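Local coordinates for protein MATE family efflux transporter (Vibrio cholerae, PDB 6IDP) that probably exports drugs and other toxic compounds across the bacterial membrane as a MATE-family multidrug transporter, changing conformation in response to protons, at residues Ser273-Phe278 with Leu351-Val356; Pro334-Met339 with Gln347-His352. One frame throughout, in Å; residues are numbered along the deposited sequence.

In the fold
Along the chain the segments come in the order 273-278, 334-339, 347-352 and 351-356, so both contacts end on helix 343-355 and share Leu351 and His352. Their centres lie about 9 Å apart, on the same side of the chain's centre and within the second MatE region of the sequence. Contact 1 reaches across 72 intervening residues to helix 263-279, whereas contact 2 spans only a short turn to helix 332-339. Helix 343-355 is thereby held by a near and a distant neighbour in sequence. The two contacts also touch directly, Leu353 CD1 lying 4.1 Å from Leu335 CB, so they form continuous packing in this all-helical membrane transporter.

Contact 1: Ser273-Phe278 with Leu351-Val356; sequences SRFEFF and LHLVIV. With OLC ((2R)-2,3-dihydroxypropyl (9Z)-octadec-9-enoate), chain E.
The carboxylate of Glu276 reaches the rim of the His352 ring, with OE2 3.4 Å from CE1 and near the ring plane. Carboxylate and imidazole are almost coplanar, 12° apart, although the two side chains cross at about a right angle. The approach is therefore edge-on and centred on a ring carbon; NE2 is farther from the same oxygen, at 3.7 Å. The carboxylate oxygen thus faces a ring C-H, and the two groups meet without a hydrogen bond between them. Val356 adds an apolar neighbour, its CG1 standing 3.4 Å from Glu276 OE2, while its CG2 rests over one face of the His352 ring. Thus Val356 borders both groups, its two methyls dividing the task.

Beside this polar pair, Leu353 places CD2 over a face of Phe275, 4.0 Å from the ring centroid and 20° off the normal, a CH-pi contact. A branched leucine suits the place because one methyl can meet the flat ring while the other, CD1, packs against Leu335. The aromatic side chain swings across to it with CG opposite the backbone N (chi1 180°).

Farther out, the ring of Phe411 meets His352 edge-to-face, and Val354 lies against a monoolein chain, its CG1 3.9 Å from C4 of the lipid. Phe275 touches another monoolein. Helix 303-330 borders both segments, with Thr328 touching Phe275 and Leu353, while helix 379-435 packs on Leu351 and Ile355 and helix 5-39 on Arg274, Phe277 and Phe278.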
loop_
_atom_site.group_PDB
_atom_site.type_symbol
_atom_site.label_atom_id
_atom_site.label_comp_id
_atom_site.label_asym_id
_atom_site.label_seq_id
_atom_site.Cartn_x
_atom_site.Cartn_y
_atom_site.Cartn_z
ATOM N N SER A 273 1.243 1.771 15.945
ATOM C CA SER A 273 1.163 1.292 14.569
ATOM C C SER A 273 1.123 2.461 13.594
ATOM O O SER A 273 1.715 2.407 12.514
ATOM C CB SER A 273 -0.071 0.409 14.375
ATOM O OG SER A 273 -0.024 -0.728 15.217
ATOM N N ARG A 274 0.407 3.511 13.982
ATOM C CA ARG A 274 0.340 4.733 13.195
ATOM C C ARG A 274 1.732 5.329 13.025
ATOM O O ARG A 274 2.098 5.768 11.932
ATOM C CB ARG A 274 -0.600 5.745 13.855
ATOM C CG ARG A 274 -0.674 7.082 13.143
ATOM C CD ARG A 274 -1.508 8.073 13.936
ATOM N NE ARG A 274 -2.834 7.546 14.239
ATOM C CZ ARG A 274 -3.898 7.710 13.460
ATOM N NH1 ARG A 274 -3.796 8.393 12.328
ATOM N NH2 ARG A 274 -5.067 7.193 13.815
ATOM N N PHE A 275 2.505 5.333 14.107
ATOM C CA PHE A 275 3.871 5.837 14.053
ATOM C C PHE A 275 4.741 4.977 13.136
ATOM O O PHE A 275 5.539 5.508 12.364
ATOM C CB PHE A 275 4.495 5.901 15.449
ATOM C CG PHE A 275 5.913 6.406 15.448
ATOM C CD1 PHE A 275 6.980 5.525 15.378
ATOM C CD2 PHE A 275 6.176 7.765 15.503
ATOM C CE1 PHE A 275 8.280 5.989 15.364
ATOM C CE2 PHE A 275 7.479 8.233 15.495
ATOM C CZ PHE A 275 8.529 7.345 15.424
ATOM N N GLU A 276 4.593 3.657 13.240
ATOM C CA GLU A 276 5.313 2.723 12.371
ATOM C C GLU A 276 5.077 3.043 10.900
ATOM O O GLU A 276 6.008 3.032 10.097
ATOM C CB GLU A 276 4.889 1.276 12.637
ATOM C CG GLU A 276 5.545 0.609 13.832
ATOM C CD GLU A 276 5.239 -0.880 13.893
ATOM O OE1 GLU A 276 5.268 -1.536 12.829
ATOM O OE2 GLU A 276 4.958 -1.390 14.999
ATOM N N PHE A 277 3.821 3.317 10.561
ATOM C CA PHE A 277 3.446 3.610 9.186
ATOM C C PHE A 277 4.182 4.843 8.677
ATOM O O PHE A 277 4.755 4.828 7.586
ATOM C CB PHE A 277 1.933 3.807 9.070
ATOM C CG PHE A 277 1.437 3.838 7.655
ATOM C CD1 PHE A 277 1.106 2.664 7.000
ATOM C CD2 PHE A 277 1.309 5.038 6.975
ATOM C CE1 PHE A 277 0.652 2.684 5.695
ATOM C CE2 PHE A 277 0.857 5.063 5.669
ATOM C CZ PHE A 277 0.528 3.885 5.029
ATOM N N PHE A 278 4.171 5.906 9.473
ATOM C CA PHE A 278 4.859 7.134 9.100
ATOM C C PHE A 278 6.372 6.946 9.052
ATOM O O PHE A 278 7.036 7.479 8.164
ATOM C CB PHE A 278 4.502 8.265 10.065
ATOM C CG PHE A 278 3.295 9.051 9.652
ATOM C CD1 PHE A 278 3.376 9.964 8.613
ATOM C CD2 PHE A 278 2.080 8.882 10.299
ATOM C CE1 PHE A 278 2.268 10.693 8.224
ATOM C CE2 PHE A 278 0.968 9.610 9.915
ATOM C CZ PHE A 278 1.063 10.516 8.876
ATOM N N LEU A 351 7.042 2.915 25.794
ATOM C CA LEU A 351 7.749 1.645 25.703
ATOM C C LEU A 351 7.831 1.152 24.261
ATOM O O LEU A 351 8.861 0.640 23.830
ATOM C CB LEU A 351 7.067 0.592 26.575
ATOM C CG LEU A 351 7.839 -0.718 26.728
ATOM C CD1 LEU A 351 9.194 -0.458 27.366
ATOM C CD2 LEU A 351 7.043 -1.715 27.544
ATOM N N HIS A 352 6.737 1.305 23.523
ATOM C CA HIS A 352 6.695 0.879 22.131
ATOM C C HIS A 352 7.747 1.611 21.305
ATOM O O HIS A 352 8.420 1.016 20.467
ATOM C CB HIS A 352 5.302 1.117 21.543
ATOM C CG HIS A 352 5.217 0.874 20.068
ATOM N ND1 HIS A 352 4.795 -0.323 19.535
ATOM C CD2 HIS A 352 5.501 1.680 19.016
ATOM C CE1 HIS A 352 4.824 -0.247 18.214
ATOM N NE2 HIS A 352 5.246 0.954 17.875
ATOM N N LEU A 353 7.893 2.906 21.568
ATOM C CA LEU A 353 8.752 3.770 20.768
ATOM C C LEU A 353 10.249 3.535 20.978
ATOM O O LEU A 353 11.064 4.019 20.191
ATOM C CB LEU A 353 8.423 5.237 21.057
ATOM C CG LEU A 353 7.038 5.701 20.609
ATOM C CD1 LEU A 353 6.855 7.186 20.885
ATOM C CD2 LEU A 353 6.829 5.391 19.131
ATOM N N VAL A 354 10.614 2.809 22.034
ATOM C CA VAL A 354 12.025 2.527 22.298
ATOM C C VAL A 354 12.393 1.090 21.950
ATOM O O VAL A 354 13.570 0.733 21.930
ATOM C CB VAL A 354 12.404 2.781 23.780
ATOM C CG1 VAL A 354 12.154 4.226 24.164
ATOM C CG2 VAL A 354 11.651 1.837 24.702
ATOM N N ILE A 355 11.387 0.269 21.675
ATOM C CA ILE A 355 11.624 -1.142 21.392
ATOM C C ILE A 355 11.460 -1.478 19.911
ATOM O O ILE A 355 12.353 -2.063 19.301
ATOM C CB ILE A 355 10.675 -2.042 22.213
ATOM C CG1 ILE A 355 10.989 -1.922 23.705
ATOM C CG2 ILE A 355 10.792 -3.494 21.771
ATOM C CD1 ILE A 355 10.110 -2.790 24.590
ATOM N N VAL A 356 10.321 -1.102 19.339
ATOM C CA VAL A 356 9.970 -1.511 17.978
ATOM C C VAL A 356 10.693 -0.777 16.823
ATOM O O VAL A 356 11.102 -1.430 15.862
ATOM C CB VAL A 356 8.444 -1.386 17.761
ATOM C CG1 VAL A 356 8.056 -1.850 16.369
ATOM C CG2 VAL A 356 7.699 -2.197 18.809
HETATM C C8 OLC E . 12.425 7.325 29.862
HETATM C C7 OLC E . 13.621 7.157 28.951
HETATM C C6 OLC E . 14.000 5.696 28.831
HETATM C C5 OLC E . 15.142 5.562 27.847
HETATM C C4 OLC E . 14.889 4.410 26.897
HETATM C C3 OLC E . 14.852 3.102 27.661
HETATM C C2 OLC E . 15.009 1.954 26.687
HETATM C C1 OLC E . 15.297 0.674 27.441
#

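Contact 2: Pro334-Met339 with Gln347-His352; sequences PLAELM and QILNLH
A helical hairpin brings Ala336, on the short helix 332-339, against Leu349 and Asn350 of the following helix 343-355. The small methyl of Ala336 suits this close passage: its CB lies 3.8 Å from the backbone N of Asn350 and 4.0 Å from Leu349 CG. The CA atoms of Ala336 and Asn350 come within 5.4 Å, and what Ala336 places between the helices is a single methyl.

Leu349 points toward the partner helix, with CG opposite its backbone N (chi1 177°), and one branch, CD2, does most of the touching. That methyl sits 3.9 Å from Ala336 CA and 3.8 Å from Met339 SD. The flexible thioether of Met339 crosses Leu349 at about a right angle, its chain bending at the last torsion (chi3 70°).

The segments run closer to antiparallel than parallel, at 134° between their directions, with axes 8.5 Å apart, consistent with a short connection between consecutive helices. Asn350 lies alongside with its CB near Ala336, while its amide ND2 hydrogen-bonds to OG1 of Thr333, tying the polar end back to the first helix. Leu271 of helix 263-279 touches both Met339 and Leu349.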
loop_
_atom_site.group_PDB
_atom_site.type_symbol
_atom_site.label_atom_id
_atom_site.label_comp_id
_atom_site.label_asym_id
_atom_site.label_seq_id
_atom_site.Cartn_x
_atom_site.Cartn_y
_atom_site.Cartn_z
ATOM N N PRO A 334 8.788 12.580 25.343
ATOM C CA PRO A 334 7.958 13.715 24.920
ATOM C C PRO A 334 7.103 13.420 23.685
ATOM O O PRO A 334 6.032 14.006 23.545
ATOM C CB PRO A 334 8.986 14.815 24.622
ATOM C CG PRO A 334 10.258 14.096 24.370
ATOM C CD PRO A 334 10.225 12.905 25.270
ATOM N N LEU A 335 7.560 12.526 22.814
ATOM C CA LEU A 335 6.765 12.139 21.652
ATOM C C LEU A 335 5.463 11.465 22.083
ATOM O O LEU A 335 4.382 11.852 21.640
ATOM C CB LEU A 335 7.559 11.215 20.726
ATOM C CG LEU A 335 8.495 11.925 19.743
ATOM C CD1 LEU A 335 9.412 10.931 19.040
ATOM C CD2 LEU A 335 7.693 12.727 18.726
ATOM N N ALA A 336 5.574 10.470 22.960
ATOM C CA ALA A 336 4.409 9.746 23.458
ATOM C C ALA A 336 3.412 10.682 24.138
ATOM O O ALA A 336 2.202 10.537 23.974
ATOM C CB ALA A 336 4.840 8.647 24.420
ATOM N N GLU A 337 3.929 11.650 24.887
ATOM C CA GLU A 337 3.083 12.591 25.613
ATOM C C GLU A 337 2.478 13.654 24.703
ATOM O O GLU A 337 1.540 14.346 25.087
ATOM C CB GLU A 337 3.881 13.247 26.744
ATOM C CG GLU A 337 4.355 12.257 27.790
ATOM C CD GLU A 337 5.115 12.910 28.923
ATOM O OE1 GLU A 337 5.539 14.074 28.766
ATOM O OE2 GLU A 337 5.286 12.257 29.974
ATOM N N LEU A 338 3.018 13.784 23.497
ATOM C CA LEU A 338 2.436 14.677 22.505
ATOM C C LEU A 338 1.319 13.970 21.743
ATOM O O LEU A 338 0.370 14.601 21.278
ATOM C CB LEU A 338 3.499 15.179 21.523
ATOM C CG LEU A 338 4.466 16.259 22.011
ATOM C CD1 LEU A 338 5.339 16.736 20.862
ATOM C CD2 LEU A 338 3.721 17.423 22.644
ATOM N N MET A 339 1.440 12.653 21.621
ATOM C CA MET A 339 0.487 11.868 20.849
ATOM C C MET A 339 -0.798 11.575 21.631
ATOM O O MET A 339 -1.833 11.284 21.039
ATOM C CB MET A 339 1.135 10.560 20.385
ATOM C CG MET A 339 2.266 10.750 19.375
ATOM S SD MET A 339 3.055 9.206 18.871
ATOM C CE MET A 339 1.757 8.450 17.896
ATOM N N GLN A 347 2.389 6.010 28.653
ATOM C CA GLN A 347 3.432 5.210 29.288
ATOM C C GLN A 347 3.717 3.935 28.494
ATOM O O GLN A 347 4.870 3.535 28.333
ATOM C CB GLN A 347 3.047 4.857 30.726
ATOM C CG GLN A 347 3.232 5.993 31.724
ATOM C CD GLN A 347 2.997 5.546 33.154
ATOM O OE1 GLN A 347 2.783 4.362 33.416
ATOM N NE2 GLN A 347 3.040 6.489 34.088
ATOM N N ILE A 348 2.658 3.298 28.003
ATOM C CA ILE A 348 2.798 2.081 27.213
ATOM C C ILE A 348 3.333 2.408 25.820
ATOM O O ILE A 348 4.137 1.662 25.260
ATOM C CB ILE A 348 1.455 1.330 27.098
ATOM C CG1 ILE A 348 0.953 0.936 28.491
ATOM C CG2 ILE A 348 1.601 0.096 26.220
ATOM C CD1 ILE A 348 -0.381 0.205 28.485
ATOM N N LEU A 349 2.893 3.537 25.273
ATOM C CA LEU A 349 3.376 4.002 23.979
ATOM C C LEU A 349 4.859 4.367 24.050
ATOM O O LEU A 349 5.613 4.109 23.112
ATOM C CB LEU A 349 2.550 5.197 23.498
ATOM C CG LEU A 349 2.974 5.861 22.187
ATOM C CD1 LEU A 349 2.958 4.865 21.027
ATOM C CD2 LEU A 349 2.080 7.058 21.889
ATOM N N ASN A 350 5.268 4.966 25.167
ATOM C CA ASN A 350 6.675 5.284 25.416
ATOM C C ASN A 350 7.545 4.035 25.282
ATOM O O ASN A 350 8.641 4.082 24.719
ATOM C CB ASN A 350 6.837 5.901 26.811
ATOM C CG ASN A 350 8.176 6.594 27.005
ATOM O OD1 ASN A 350 9.136 6.357 26.268
ATOM N ND2 ASN A 350 8.247 7.455 28.016
ATOM N N LEU A 351 7.042 2.915 25.794
ATOM C CA LEU A 351 7.749 1.645 25.703
ATOM C C LEU A 351 7.831 1.152 24.261
ATOM O O LEU A 351 8.861 0.640 23.830
ATOM C CB LEU A 351 7.067 0.592 26.575
ATOM C CG LEU A 351 7.839 -0.718 26.728
ATOM C CD1 LEU A 351 9.194 -0.458 27.366
ATOM C CD2 LEU A 351 7.043 -1.715 27.544
ATOM N N HIS A 352 6.737 1.305 23.523
ATOM C CA HIS A 352 6.695 0.879 22.131
ATOM C C HIS A 352 7.747 1.611 21.305
ATOM O O HIS A 352 8.420 1.016 20.467
ATOM C CB HIS A 352 5.302 1.117 21.543
ATOM C CG HIS A 352 5.217 0.874 20.068
ATOM N ND1 HIS A 352 4.795 -0.323 19.535
ATOM C CD2 HIS A 352 5.501 1.680 19.016
ATOM C CE1 HIS A 352 4.824 -0.247 18.214
ATOM N NE2 HIS A 352 5.246 0.954 17.875
#